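Side-chain contacts in Phosphoglucosamine/phosphogalactosamine mutase (Sulfolobus tokodaii, PDB 2F7L), which interconverts glucosamine 6-phosphate with glucosamine 1-phosphate, and the galactosamine pair likewise, for the synthesis of UDP-GlcNAc and UDP-GalNAc: residues A74-P77 / A78-A82; E148-V151 / I152-V156. All coordinates share one frame; numbering follows the deposited sequence.

Contact 1: A74-P77 / A78-A82; sequences APTP and ALQYA
A78 and L79 turn back on A74 and P75 in the first turn of helix 76-86, which follows strand 67-73 in the alpha/beta/alpha domain I of this phosphohexose mutase; P75 holds the N-cap position. The A78 methyl sits beside the proline ring, CB lying 3.9 Å from P75 CD, and also faces the A74 methyl. L79 uses both ends. Its N-H bonds in the carbonyl plane to P75 O at 3.0 Å, while its CD1 lies 4.0 Å from A74 CB and its CD2 borders the A74 carbonyl. Q80 crosses T76 at a slant: N donates almost straight to T76 O, and the amide end passes alongside the threonine methyl, with Q80 CD 3.4 Å from T76 CG2. T76 chi1 of -65° places OG1 beside the backbone nitrogen, where it bonds to D243, a magnesium ligand by similarity, and leaves CG2 anti to that nitrogen, against the glutamine. Beyond the turn, Q80 NE2 has a weak bond to E115. Cut back to an alanine here, the side chain would no longer reach E115, which is likely to lose this weak partner, and one flank of the T76 methyl would probably be bared. The Y81 ring leads away from P77 to stack with H336, CG lying anti to its nitrogen (chi1 -173°), while its N-H bonds to P77 O, which also accepts a bond from Q337. The donor Y81 N, 2.7 Å from P77 O, stands 33° out of that carbonyl's plane.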
loop_
_atom_site.group_PDB
_atom_site.type_symbol
_atom_site.label_atom_id
_atom_site.label_comp_id
_atom_site.label_asym_id
_atom_site.label_seq_id
_atom_site.Cartn_x
_atom_site.Cartn_y
_atom_site.Cartn_z
ATOM N N ALA A 74 -12.686 6.723 6.059
ATOM C CA ALA A 74 -12.408 6.726 4.635
ATOM C C ALA A 74 -11.136 5.995 4.292
ATOM O O ALA A 74 -10.334 5.707 5.163
ATOM C CB ALA A 74 -12.310 8.166 4.136
ATOM N N PRO A 75 -10.968 5.620 3.023
ATOM C CA PRO A 75 -9.728 4.940 2.657
ATOM C C PRO A 75 -8.600 5.965 2.912
ATOM O O PRO A 75 -8.837 7.187 2.863
ATOM C CB PRO A 75 -9.930 4.661 1.165
ATOM C CG PRO A 75 -11.350 4.370 1.086
ATOM C CD PRO A 75 -11.999 5.405 1.990
ATOM N N THR A 76 -7.388 5.485 3.194
ATOM C CA THR A 76 -6.262 6.399 3.428
ATOM C C THR A 76 -5.957 7.218 2.170
ATOM O O THR A 76 -5.731 8.423 2.266
ATOM C CB THR A 76 -5.004 5.638 3.924
ATOM O OG1 THR A 76 -5.283 5.080 5.212
ATOM C CG2 THR A 76 -3.818 6.566 4.054
ATOM N N PRO A 77 -5.958 6.579 0.983
ATOM C CA PRO A 77 -5.691 7.323 -0.253
ATOM C C PRO A 77 -6.692 8.498 -0.331
ATOM O O PRO A 77 -6.347 9.591 -0.813
ATOM C CB PRO A 77 -5.981 6.305 -1.364
ATOM C CG PRO A 77 -5.898 4.993 -0.724
ATOM C CD PRO A 77 -6.393 5.204 0.681
ATOM N N ALA A 78 -7.925 8.248 0.121
ATOM C CA ALA A 78 -8.983 9.255 0.133
ATOM C C ALA A 78 -8.668 10.427 1.073
ATOM O O ALA A 78 -8.780 11.595 0.685
ATOM C CB ALA A 78 -10.298 8.621 0.543
ATOM N N LEU A 79 -8.299 10.109 2.316
ATOM C CA LEU A 79 -7.949 11.125 3.302
ATOM C C LEU A 79 -6.743 11.896 2.766
ATOM O O LEU A 79 -6.717 13.116 2.766
ATOM C CB LEU A 79 -7.571 10.461 4.628
ATOM C CG LEU A 79 -8.522 10.268 5.814
ATOM C CD1 LEU A 79 -9.825 10.948 5.537
ATOM C CD2 LEU A 79 -8.710 8.775 6.108
ATOM N N GLN A 80 -5.738 11.168 2.317
ATOM C CA GLN A 80 -4.545 11.793 1.789
ATOM C C GLN A 80 -4.884 12.698 0.621
ATOM O O GLN A 80 -4.393 13.828 0.526
ATOM C CB GLN A 80 -3.555 10.726 1.337
ATOM C CG GLN A 80 -3.000 9.908 2.467
ATOM C CD GLN A 80 -2.195 8.743 1.972
ATOM O OE1 GLN A 80 -2.716 7.870 1.263
ATOM N NE2 GLN A 80 -0.915 8.712 2.331
ATOM N N TYR A 81 -5.719 12.187 -0.279
ATOM C CA TYR A 81 -6.123 12.953 -1.441
ATOM C C TYR A 81 -6.785 14.263 -0.982
ATOM O O TYR A 81 -6.622 15.329 -1.602
ATOM C CB TYR A 81 -7.092 12.140 -2.304
ATOM C CG TYR A 81 -7.401 12.851 -3.594
ATOM C CD1 TYR A 81 -6.420 12.990 -4.583
ATOM C CD2 TYR A 81 -8.649 13.470 -3.789
ATOM C CE1 TYR A 81 -6.671 13.725 -5.719
ATOM C CE2 TYR A 81 -8.912 14.201 -4.920
ATOM C CZ TYR A 81 -7.926 14.324 -5.887
ATOM O OH TYR A 81 -8.212 14.989 -7.054
ATOM N N ALA A 82 -7.534 14.170 0.115
ATOM C CA ALA A 82 -8.193 15.327 0.685
ATOM C C ALA A 82 -7.145 16.352 1.140
ATOM O O ALA A 82 -7.201 17.523 0.744
ATOM C CB ALA A 82 -9.062 14.908 1.843
#

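Contact 2: E148-V151 / I152-V156; sequences EDRV and ISTYV
T154 faces back across the helix start toward R150, its OG1 lying 3.2 Å from R150 CB. At chi1 -57° OG1 lies beside its own nitrogen, on the side of R150; the place of R150 O is less sure and its bonds to T154 are doubtful. The arginine chain goes the other way. Bent at chi3 (-70°), it returns to E148 and presents its guanidinium edge-on, with the carboxylate carbon in its plane. The resulting salt bridge is long, 3.3 Å from R150 NH2 to E148 OE2, and the bonds from NE are weak. R150 N makes a shorter one, 2.8 Å to E148 OE1, approaching on the anti side and well out of the carboxylate plane. E148 OE2 also bonds to Y88 OH. The side chains of V151 and I152 pack on A74, and I152 also on P75. Y155 N donates to V151 O at 2.9 Å, and its ring leads off toward P77 and A78. This is the opening turn of an alpha helix, 151-160, by which the chain leaves edge strand 146-147 of the domain I sheet and runs on to helix 165-171.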
loop_
_atom_site.group_PDB
_atom_site.type_symbol
_atom_site.label_atom_id
_atom_site.label_comp_id
_atom_site.label_asym_id
_atom_site.label_seq_id
_atom_site.Cartn_x
_atom_site.Cartn_y
_atom_site.Cartn_z
ATOM N N GLU A 148 -15.449 17.934 8.078
ATOM C CA GLU A 148 -14.987 17.906 6.694
ATOM C C GLU A 148 -15.772 16.832 5.923
ATOM O O GLU A 148 -15.467 15.624 6.012
ATOM C CB GLU A 148 -13.501 17.585 6.660
ATOM C CG GLU A 148 -12.986 17.351 5.269
ATOM C CD GLU A 148 -13.441 18.420 4.302
ATOM O OE1 GLU A 148 -14.598 18.367 3.852
ATOM O OE2 GLU A 148 -12.643 19.320 3.996
ATOM N N ASP A 149 -16.777 17.267 5.157
ATOM C CA ASP A 149 -17.620 16.326 4.411
ATOM C C ASP A 149 -17.297 16.138 2.953
ATOM O O ASP A 149 -18.118 15.623 2.239
ATOM C CB ASP A 149 -19.096 16.727 4.490
ATOM C CG ASP A 149 -19.677 16.590 5.880
ATOM O OD1 ASP A 149 -20.794 17.115 6.112
ATOM O OD2 ASP A 149 -19.026 15.951 6.742
ATOM N N ARG A 150 -16.127 16.526 2.487
ATOM C CA ARG A 150 -15.849 16.369 1.065
ATOM C C ARG A 150 -14.901 15.256 0.702
ATOM O O ARG A 150 -14.739 14.969 -0.479
ATOM C CB ARG A 150 -15.269 17.655 0.498
ATOM C CG ARG A 150 -16.130 18.858 0.732
ATOM C CD ARG A 150 -15.414 20.114 0.340
ATOM N NE ARG A 150 -14.308 20.456 1.225
ATOM C CZ ARG A 150 -13.504 21.486 0.990
ATOM N NH1 ARG A 150 -13.719 22.223 -0.087
ATOM N NH2 ARG A 150 -12.486 21.780 1.793
ATOM N N VAL A 151 -14.288 14.618 1.697
ATOM C CA VAL A 151 -13.301 13.580 1.429
ATOM C C VAL A 151 -13.699 12.420 0.480
ATOM O O VAL A 151 -13.055 12.237 -0.556
ATOM C CB VAL A 151 -12.677 13.080 2.780
ATOM C CG1 VAL A 151 -13.585 13.456 3.916
ATOM C CG2 VAL A 151 -12.411 11.602 2.745
ATOM N N ILE A 152 -14.736 11.649 0.785
ATOM C CA ILE A 152 -15.105 10.569 -0.132
ATOM C C ILE A 152 -15.530 11.167 -1.489
ATOM O O ILE A 152 -14.938 10.854 -2.531
ATOM C CB ILE A 152 -16.291 9.718 0.392
ATOM C CG1 ILE A 152 -15.969 9.107 1.762
ATOM C CG2 ILE A 152 -16.606 8.624 -0.603
ATOM C CD1 ILE A 152 -15.011 7.988 1.737
ATOM N N SER A 153 -16.548 12.025 -1.477
ATOM C CA SER A 153 -17.024 12.628 -2.721
ATOM C C SER A 153 -15.892 13.223 -3.534
ATOM O O SER A 153 -15.836 12.992 -4.742
ATOM C CB SER A 153 -18.077 13.721 -2.469
ATOM O OG SER A 153 -17.487 14.998 -2.224
ATOM N N THR A 154 -14.992 13.976 -2.897
ATOM C CA THR A 154 -13.875 14.588 -3.615
ATOM C C THR A 154 -12.973 13.514 -4.224
ATOM O O THR A 154 -12.486 13.651 -5.344
ATOM C CB THR A 154 -13.005 15.469 -2.680
ATOM O OG1 THR A 154 -13.820 16.467 -2.069
ATOM C CG2 THR A 154 -11.901 16.155 -3.439
ATOM N N TYR A 155 -12.772 12.438 -3.474
ATOM C CA TYR A 155 -11.924 11.327 -3.878
ATOM C C TYR A 155 -12.453 10.624 -5.117
ATOM O O TYR A 155 -11.740 10.486 -6.111
ATOM C CB TYR A 155 -11.825 10.348 -2.707
ATOM C CG TYR A 155 -10.987 9.109 -2.907
ATOM C CD1 TYR A 155 -9.613 9.190 -3.105
ATOM C CD2 TYR A 155 -11.568 7.844 -2.810
ATOM C CE1 TYR A 155 -8.828 8.034 -3.195
ATOM C CE2 TYR A 155 -10.819 6.690 -2.895
ATOM C CZ TYR A 155 -9.440 6.779 -3.083
ATOM O OH TYR A 155 -8.681 5.612 -3.125
ATOM N N VAL A 156 -13.704 10.177 -5.056
ATOM C CA VAL A 156 -14.295 9.473 -6.186
ATOM C C VAL A 156 -14.202 10.257 -7.484
ATOM O O VAL A 156 -13.720 9.738 -8.494
ATOM C CB VAL A 156 -15.753 9.137 -5.926
ATOM C CG1 VAL A 156 -16.388 8.591 -7.194
ATOM C CG2 VAL A 156 -15.840 8.129 -4.783
#

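Contact 1 is buried and contact 2 only partly so, with R150 and S153 exposed. They open two different helices, 76-86 and 151-160, that pack on each other: A74 CB meets I152 CD1 at 3.6 Å, and the Y155 ring lies against P77 and A78. Contact 1 relies on small apolar groups, prolines and main-chain bonds, with T76 reaching the probable magnesium-binding loop through D243. Contact 2 adds a charged pair, buried E148 with exposed R150, and Y155 approaches no closer than about 7 Å, side chain to side chain, to D245. The helix 76-86 start also meets V183 and S187 through P75, and helix 151-160 packs on helix 188-194 through V156.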